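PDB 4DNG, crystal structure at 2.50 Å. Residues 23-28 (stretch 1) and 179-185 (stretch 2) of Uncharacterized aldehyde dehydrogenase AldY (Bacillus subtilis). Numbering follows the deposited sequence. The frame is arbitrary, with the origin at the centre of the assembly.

Stretch 1 23-28: TEDILN
Stretch 2 179-185: DIQTAIS

A single glutamine amide that reads the edge of a β-strand, flanked by an isoleucine packed against a turn, joins these two stretches of one chain, whose touching residues are at least 154 positions apart in sequence. The principle is general: a primary amide carries donor and acceptor side by side, so it can satisfy a peptide N-H and a peptide C=O on one strand.

Residues 23-27 are extended, with phi from -141° to -79° and psi from 124° to 161°. Opposite them, Ile180 (-48°/-41°) and Gln181 (-64°/-16°) form a 3-10 segment, Thr182 follows at -131°/41°, and a helix carries Ile184 and Ser185. The turn is fastened internally: Thr182 N and Ala183 N donate to Asp179 O (2.8 Å) and Ile180 O (3.1 Å), while Gln181 N reaches Asp179 OD2 at 2.8 Å.

Register is set by Ile26 and Gln181, whose CA atoms lie 5.3 Å apart. Gln181 leaves its backbone sideways, but its m, m side chain (chi3 -50°) brings the amide to the strand. There Gln181 NE2 donates almost linearly to Asp25 O (3.0 Å, 177°), and Gln181 OE1 accepts from Leu27 N (3.2 Å, 164°). Gln181 NE2 also donates to Glu24 OE2 at 2.6 Å. Glu24 points toward the turn with chi1 t and chi2 144°, giving the amide a charged acceptor; Glu24 OE1 lies 3.7 Å from Ile180 CG2. Asp25 CB points away, so its contribution here is its carbonyl.

Ile26, buried and in the m, t rotamer, supplies the apolar part: Ile26 CD1 lies 4.2 Å from Ala183 CB and 4.4 Å from Ile184 CD1 (m, t). Ile26 also makes van der Waals contacts with the turn's backbone, Ile26 CD1 to Ile180 O at 3.3 Å and Ile26 CG2 to Gln181 O at 3.4 Å. Ala183 offers an apolar methyl to Ile26. Together the stretches bury 347 Å², most heavily at Ile26 and Gln181.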

# COMPACT_ATOMS: atom_id res chain seq x y z
N THR A 23 12.94 32.67 10.25
CA THR A 23 12.20 32.34 11.45
C THR A 23 10.72 32.61 11.25
O THR A 23 10.34 33.36 10.35
CB THR A 23 12.64 33.17 12.65
OG1 THR A 23 12.22 34.51 12.44
CG2 THR A 23 14.16 33.15 12.82
N GLU A 24 9.90 32.00 12.10
CA GLU A 24 8.48 32.23 12.07
C GLU A 24 7.94 32.35 13.47
O GLU A 24 8.26 31.55 14.35
CB GLU A 24 7.78 31.07 11.38
CG GLU A 24 6.27 31.24 11.36
CD GLU A 24 5.65 30.72 10.09
OE1 GLU A 24 6.39 30.35 9.16
OE2 GLU A 24 4.40 30.70 10.02
N ASP A 25 7.10 33.36 13.66
CA ASP A 25 6.40 33.52 14.91
C ASP A 25 5.21 32.57 14.97
O ASP A 25 4.35 32.56 14.06
CB ASP A 25 5.95 34.97 15.04
CG ASP A 25 7.12 35.93 15.14
OD1 ASP A 25 8.27 35.47 15.31
OD2 ASP A 25 6.88 37.16 15.05
N ILE A 26 5.17 31.75 16.02
CA ILE A 26 4.00 30.91 16.24
C ILE A 26 3.01 31.74 17.03
O ILE A 26 3.34 32.29 18.08
CB ILE A 26 4.33 29.59 16.97
CG1 ILE A 26 5.44 28.86 16.20
CG2 ILE A 26 3.07 28.75 17.12
CD1 ILE A 26 5.83 27.51 16.75
N LEU A 27 1.80 31.85 16.49
CA LEU A 27 0.82 32.79 17.00
C LEU A 27 -0.37 32.12 17.69
O LEU A 27 -0.76 31.01 17.34
CB LEU A 27 0.33 33.69 15.85
CG LEU A 27 1.34 34.50 15.01
CD1 LEU A 27 0.62 35.44 14.04
CD2 LEU A 27 2.33 35.30 15.86
N ASN A 28 -0.96 32.84 18.62
CA ASN A 28 -2.26 32.49 19.11
C ASN A 28 -3.21 33.05 18.10
O ASN A 28 -3.12 34.20 17.74
CB ASN A 28 -2.49 33.11 20.47
CG ASN A 28 -3.84 32.78 21.04
OD1 ASN A 28 -4.79 32.61 20.31
ND2 ASN A 28 -3.93 32.70 22.34
N ASP A 179 3.06 21.03 11.24
CA ASP A 179 2.91 22.33 10.65
C ASP A 179 3.60 23.26 11.64
O ASP A 179 3.31 23.22 12.86
CB ASP A 179 1.41 22.65 10.53
CG ASP A 179 1.15 23.96 9.85
OD1 ASP A 179 0.29 23.99 8.96
OD2 ASP A 179 1.80 24.98 10.19
N ILE A 180 4.51 24.09 11.14
CA ILE A 180 5.21 25.04 11.99
C ILE A 180 4.22 25.81 12.90
O ILE A 180 4.48 25.99 14.09
CB ILE A 180 6.13 26.01 11.19
CG1 ILE A 180 7.00 26.87 12.15
CG2 ILE A 180 5.34 26.92 10.24
CD1 ILE A 180 7.95 26.08 13.03
N GLN A 181 3.06 26.21 12.36
CA GLN A 181 2.11 26.99 13.16
C GLN A 181 1.55 26.23 14.36
O GLN A 181 0.99 26.83 15.26
CB GLN A 181 0.99 27.64 12.32
CG GLN A 181 1.42 28.94 11.64
CD GLN A 181 1.98 30.00 12.60
OE1 GLN A 181 1.38 30.34 13.65
NE2 GLN A 181 3.14 30.54 12.25
N THR A 182 1.71 24.91 14.37
CA THR A 182 1.31 24.11 15.53
C THR A 182 2.46 23.15 15.93
O THR A 182 2.24 21.99 16.26
CB THR A 182 0.02 23.32 15.22
OG1 THR A 182 0.18 22.69 13.96
CG2 THR A 182 -1.20 24.25 15.09
N ALA A 183 3.69 23.65 15.89
CA ALA A 183 4.85 22.80 16.15
C ALA A 183 5.00 22.39 17.60
O ALA A 183 5.64 21.36 17.89
CB ALA A 183 6.11 23.47 15.67
N ILE A 184 4.47 23.19 18.52
CA ILE A 184 4.61 22.89 19.93
C ILE A 184 3.73 21.70 20.28
O ILE A 184 4.20 20.73 20.86
CB ILE A 184 4.34 24.11 20.84
CG1 ILE A 184 5.42 25.17 20.61
CG2 ILE A 184 4.42 23.71 22.30
CD1 ILE A 184 4.97 26.56 20.93
N SER A 185 2.46 21.77 19.90
CA SER A 185 1.54 20.69 20.22
C SER A 185 1.66 19.55 19.25
O SER A 185 1.43 18.41 19.61
CB SER A 185 0.11 21.19 20.30
OG SER A 185 -0.11 22.15 19.33